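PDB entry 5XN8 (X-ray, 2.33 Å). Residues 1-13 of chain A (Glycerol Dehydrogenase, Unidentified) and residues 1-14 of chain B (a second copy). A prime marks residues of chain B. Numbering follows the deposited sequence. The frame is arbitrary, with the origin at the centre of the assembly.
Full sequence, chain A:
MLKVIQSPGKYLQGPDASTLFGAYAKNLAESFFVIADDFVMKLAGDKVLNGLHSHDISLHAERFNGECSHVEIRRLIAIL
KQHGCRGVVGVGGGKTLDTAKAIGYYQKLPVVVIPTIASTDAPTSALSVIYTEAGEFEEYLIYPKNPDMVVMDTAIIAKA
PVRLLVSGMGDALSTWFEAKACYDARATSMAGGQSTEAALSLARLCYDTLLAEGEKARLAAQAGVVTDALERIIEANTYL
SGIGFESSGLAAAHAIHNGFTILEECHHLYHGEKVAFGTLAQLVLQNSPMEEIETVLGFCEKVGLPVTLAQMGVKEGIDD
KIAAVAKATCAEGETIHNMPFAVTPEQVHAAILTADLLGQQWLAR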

# COMPACT_ATOMS: atom_id res chain seq x y z
N MET A 1 31.14 -25.16 4.42
CA MET A 1 32.09 -24.33 3.61
C MET A 1 32.31 -22.95 4.27
O MET A 1 31.48 -22.49 5.06
N LEU A 2 33.46 -22.34 3.97
CA LEU A 2 33.77 -21.00 4.44
C LEU A 2 33.14 -19.95 3.53
O LEU A 2 33.04 -20.16 2.31
N LYS A 3 32.72 -18.84 4.12
CA LYS A 3 32.35 -17.65 3.36
C LYS A 3 33.60 -16.78 3.26
O LYS A 3 34.32 -16.62 4.24
N VAL A 4 33.88 -16.26 2.07
CA VAL A 4 35.08 -15.45 1.84
C VAL A 4 34.72 -14.20 1.07
O VAL A 4 33.90 -14.24 0.16
N ILE A 5 35.33 -13.08 1.46
CA ILE A 5 35.28 -11.83 0.70
C ILE A 5 36.69 -11.26 0.66
O ILE A 5 37.41 -11.30 1.66
N GLN A 6 37.11 -10.77 -0.51
CA GLN A 6 38.40 -10.07 -0.62
C GLN A 6 38.21 -8.68 -1.21
O GLN A 6 37.18 -8.38 -1.80
N SER A 7 39.20 -7.83 -0.98
CA SER A 7 39.12 -6.43 -1.36
C SER A 7 40.51 -5.85 -1.58
O SER A 7 41.49 -6.36 -1.01
N PRO A 8 40.63 -4.81 -2.43
CA PRO A 8 41.86 -4.03 -2.40
C PRO A 8 41.97 -3.28 -1.07
O PRO A 8 40.95 -2.86 -0.53
N GLY A 9 43.19 -3.14 -0.56
CA GLY A 9 43.45 -2.45 0.71
C GLY A 9 42.77 -1.10 0.86
O GLY A 9 42.16 -0.83 1.88
N LYS A 10 42.88 -0.26 -0.18
CA LYS A 10 42.27 1.08 -0.19
C LYS A 10 41.74 1.42 -1.58
O LYS A 10 42.38 1.10 -2.59
N TYR A 11 40.58 2.06 -1.63
CA TYR A 11 39.96 2.52 -2.87
C TYR A 11 39.69 4.02 -2.73
O TYR A 11 38.98 4.42 -1.82
N LEU A 12 40.30 4.83 -3.59
CA LEU A 12 40.18 6.29 -3.53
C LEU A 12 39.42 6.79 -4.75
O LEU A 12 39.61 6.27 -5.86
N GLN A 13 38.59 7.80 -4.56
CA GLN A 13 37.79 8.34 -5.66
C GLN A 13 37.37 9.79 -5.45
O GLN A 13 36.80 10.12 -4.43
N MET B 1 38.24 16.27 -0.66
CA MET B 1 36.99 15.76 -1.28
C MET B 1 37.15 14.40 -1.97
O MET B 1 36.39 14.09 -2.89
N LEU B 2 38.11 13.57 -1.53
CA LEU B 2 38.18 12.17 -1.95
C LEU B 2 37.24 11.32 -1.11
O LEU B 2 37.06 11.58 0.09
N LYS B 3 36.62 10.32 -1.74
CA LYS B 3 35.92 9.27 -1.01
C LYS B 3 36.92 8.14 -0.81
O LYS B 3 37.67 7.79 -1.73
N VAL B 4 36.97 7.59 0.40
CA VAL B 4 37.91 6.50 0.71
C VAL B 4 37.19 5.38 1.43
O VAL B 4 36.33 5.64 2.28
N ILE B 5 37.53 4.15 1.07
CA ILE B 5 37.11 2.95 1.79
C ILE B 5 38.34 2.05 1.93
O ILE B 5 39.12 1.91 0.99
N GLN B 6 38.54 1.48 3.12
CA GLN B 6 39.60 0.49 3.31
C GLN B 6 39.04 -0.80 3.88
O GLN B 6 37.92 -0.84 4.40
N SER B 7 39.80 -1.87 3.70
CA SER B 7 39.35 -3.20 4.06
C SER B 7 40.55 -4.10 4.38
O SER B 7 41.66 -3.86 3.87
N PRO B 8 40.34 -5.13 5.22
CA PRO B 8 41.34 -6.20 5.27
C PRO B 8 41.36 -6.96 3.95
O PRO B 8 40.30 -7.13 3.34
N GLY B 9 42.54 -7.39 3.51
CA GLY B 9 42.71 -8.14 2.26
C GLY B 9 41.74 -9.29 2.06
O GLY B 9 41.14 -9.41 0.99
N LYS B 10 41.57 -10.12 3.09
CA LYS B 10 40.65 -11.27 3.04
C LYS B 10 39.96 -11.47 4.38
O LYS B 10 40.58 -11.30 5.44
N TYR B 11 38.68 -11.82 4.34
CA TYR B 11 37.88 -12.09 5.53
C TYR B 11 37.27 -13.49 5.37
O TYR B 11 36.54 -13.72 4.41
N LEU B 12 37.60 -14.41 6.27
CA LEU B 12 37.14 -15.80 6.21
C LEU B 12 36.19 -16.07 7.36
O LEU B 12 36.42 -15.60 8.48
N GLN B 13 35.13 -16.84 7.09
CA GLN B 13 34.18 -17.19 8.13
C GLN B 13 33.43 -18.50 7.89
O GLN B 13 32.87 -18.69 6.83
N GLY B 14 33.40 -19.36 8.90
CA GLY B 14 32.65 -20.61 8.85
C GLY B 14 33.09 -21.61 9.90
O GLY B 14 33.98 -21.32 10.69

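The two stretches pair as antiparallel strands, 3-6 against 10-14′ and 10-13 against 3-6′, each at 172°. Side chains alternate between two faces, as in any extended strand, and the antiparallel register sets which of them meet. On one face Ile5 lies opposite Tyr11′ and Tyr11 opposite Ile5′, both hydrogen-bonded pairs with CA atoms 5.5 Å apart. Ile5 is t at chi1 and chi2; its CG2 lies 3.7 Å from Tyr11′ CB, while the end of the side chain leads away from the partner strand. Ile5′ CG2 to Tyr11 CB repeats this 3.7 Å contact. Both tyrosines are t at chi1, with chi2 near 90°, and the CG2 methyl of each isoleucine lies obliquely to the ring.

The other face carries Val4 and Leu12′, with their counterparts Val4′ and Leu12. These are non-hydrogen-bonded pairs, 4.8 Å between CA atoms. Both valines are t and both leucines are m, p; Val4 CG2 stands 4.4 Å from Leu12′ CG, a loose contact. Leu2, in rotamer m, t, extends the patch: its CA-to-CB bond points sideways, but its end comes nearer, placing CD1 4.0 Å from Leu12′ CD2. Leu2′ CD1 makes the equivalent approach to Leu12 CD2 at 4.1 Å. Gly14′ adjoins Leu2, with its N 3.7 Å from Leu2 CD2; an ideal CB on this glycine would clash with that methyl.

Between the two arms of the pairing, Ser7 and Ser7′ point toward the opposite stretch, both t, with Ser7 CB 3.6 Å from Ser7′ OG. Their backbones are anchored too: Ser7 N donates to Gly9′ O at 3.2 Å, and Ser7′ N to Gly9 O at 3.2 Å.

Farther out, polar side chains break the near symmetry. Gln6 and Gln6′ share the p, t rotamer, yet Lys10′ NZ donates to Gln6 OE1 at 3.3 Å, whereas Lys10 brings CE to 3.5 Å from Gln6′ OE1 and its NZ is hydrogen-bonded elsewhere in the structure. The lysine chi4 values, -138° and 72° respectively, record the difference. At the other polar edge, Lys3′ folds through chi3 and chi4 in m, and its NZ reaches Gln13 O at 2.9 Å, an acceptor that also takes Lys3′ N at 2.7 Å. Lys3 instead keeps chi2 to chi4 at t, and its end leads away. Gln13 and Gln13′ are both t, t and are held within their own strand: Tyr11 OH donates to Gln13 OE1 at 2.5 Å, as does Tyr11′ OH to Gln13′ OE1 at 2.5 Å.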

# COMPACT_ATOMS: atom_id res chain seq x y z
CB MET A 1 31.58 -24.16 2.17
CG MET A 1 32.64 -23.65 1.19
SD MET A 1 32.52 -24.35 -0.47
CE MET A 1 34.22 -24.21 -1.05
CB LEU A 2 35.29 -20.78 4.46
CG LEU A 2 36.10 -21.67 5.41
CD1 LEU A 2 37.58 -21.39 5.26
CD2 LEU A 2 35.68 -21.46 6.87
CB LYS A 3 31.21 -16.88 4.03
CG LYS A 3 29.90 -17.65 4.12
CD LYS A 3 28.88 -16.92 4.97
CE LYS A 3 27.49 -17.51 4.80
NZ LYS A 3 26.51 -16.82 5.69
CB VAL A 4 36.20 -16.21 1.09
CG1 VAL A 4 37.50 -15.42 1.11
CG2 VAL A 4 36.42 -17.59 1.72
CB ILE A 5 34.27 -10.82 1.34
CG1 ILE A 5 34.20 -9.53 0.52
CG2 ILE A 5 34.63 -10.49 2.79
CD1 ILE A 5 33.06 -8.62 0.92
CB GLN A 6 39.46 -10.89 -1.36
CG GLN A 6 39.15 -11.33 -2.79
CD GLN A 6 40.25 -12.21 -3.35
OE1 GLN A 6 40.45 -13.36 -2.91
NE2 GLN A 6 41.00 -11.67 -4.31
CB SER A 7 38.40 -5.65 -0.25
OG SER A 7 38.12 -4.30 -0.63
CB PRO A 8 41.66 -3.03 -3.55
CG PRO A 8 40.18 -2.90 -3.67
CD PRO A 8 39.68 -4.30 -3.43
CB LYS A 10 43.27 2.15 0.23
CG LYS A 10 43.60 2.15 1.71
CD LYS A 10 44.22 3.46 2.17
CE LYS A 10 44.89 3.30 3.52
NZ LYS A 10 46.16 2.51 3.45
CB TYR A 11 38.70 1.71 -3.15
CG TYR A 11 37.85 2.26 -4.27
CD1 TYR A 11 38.06 1.88 -5.60
CD2 TYR A 11 36.82 3.17 -4.01
CE1 TYR A 11 37.27 2.38 -6.61
CE2 TYR A 11 36.05 3.69 -5.03
CZ TYR A 11 36.28 3.28 -6.33
OH TYR A 11 35.50 3.79 -7.35
CB LEU A 12 41.57 6.94 -3.54
CG LEU A 12 42.40 6.89 -2.26
CD1 LEU A 12 42.95 5.50 -2.01
CD2 LEU A 12 43.53 7.91 -2.37
CB GLN A 13 36.55 7.49 -5.87
CG GLN A 13 35.69 7.95 -7.04
CD GLN A 13 34.36 7.23 -7.06
OE1 GLN A 13 34.32 6.00 -7.05
NE2 GLN A 13 33.26 8.00 -7.06
CB MET B 1 36.42 16.81 -2.29
CG MET B 1 34.96 16.58 -2.70
SD MET B 1 34.62 16.64 -4.50
CE MET B 1 33.28 15.45 -4.67
CB LEU B 2 39.60 11.62 -1.80
CG LEU B 2 40.73 12.32 -2.55
CD1 LEU B 2 42.07 11.76 -2.10
CD2 LEU B 2 40.52 12.17 -4.04
CB LYS B 3 34.70 8.78 -1.79
CG LYS B 3 33.60 9.83 -1.87
CD LYS B 3 32.48 9.45 -2.83
CE LYS B 3 32.98 9.30 -4.27
NZ LYS B 3 33.95 10.35 -4.71
CB VAL B 4 39.12 6.97 1.55
CG1 VAL B 4 40.19 5.88 1.62
CG2 VAL B 4 39.73 8.23 0.96
CB ILE B 5 35.94 2.21 1.08
CG1 ILE B 5 35.50 0.98 1.88
CG2 ILE B 5 36.31 1.80 -0.34
CD1 ILE B 5 34.20 0.37 1.40
CB GLN B 6 40.78 1.03 4.14
CG GLN B 6 40.49 1.54 5.53
CD GLN B 6 41.74 2.14 6.18
OE1 GLN B 6 42.22 3.19 5.78
NE2 GLN B 6 42.28 1.44 7.18
CB SER B 7 38.54 -3.80 2.90
OG SER B 7 37.92 -5.03 3.25
CB PRO B 8 40.83 -7.10 6.40
CG PRO B 8 39.36 -6.86 6.42
CD PRO B 8 39.23 -5.39 6.15
CB LYS B 10 41.40 -12.56 2.68
CG LYS B 10 41.90 -12.66 1.25
CD LYS B 10 41.94 -14.12 0.74
CE LYS B 10 43.08 -14.36 -0.27
NZ LYS B 10 42.72 -15.20 -1.45
CB TYR B 11 36.83 -11.01 5.71
CG TYR B 11 35.79 -11.32 6.77
CD1 TYR B 11 36.01 -10.98 8.11
CD2 TYR B 11 34.60 -11.96 6.44
CE1 TYR B 11 35.06 -11.28 9.07
CE2 TYR B 11 33.66 -12.27 7.41
CZ TYR B 11 33.90 -11.92 8.72
OH TYR B 11 32.96 -12.21 9.68
CB LEU B 12 38.31 -16.77 6.31
CG LEU B 12 39.21 -16.95 5.07
CD1 LEU B 12 40.10 -15.73 4.85
CD2 LEU B 12 40.05 -18.20 5.22
CB GLN B 13 33.17 -16.07 8.28
CG GLN B 13 32.15 -16.29 9.38
CD GLN B 13 31.04 -15.28 9.33
OE1 GLN B 13 31.30 -14.08 9.32
NE2 GLN B 13 29.81 -15.75 9.27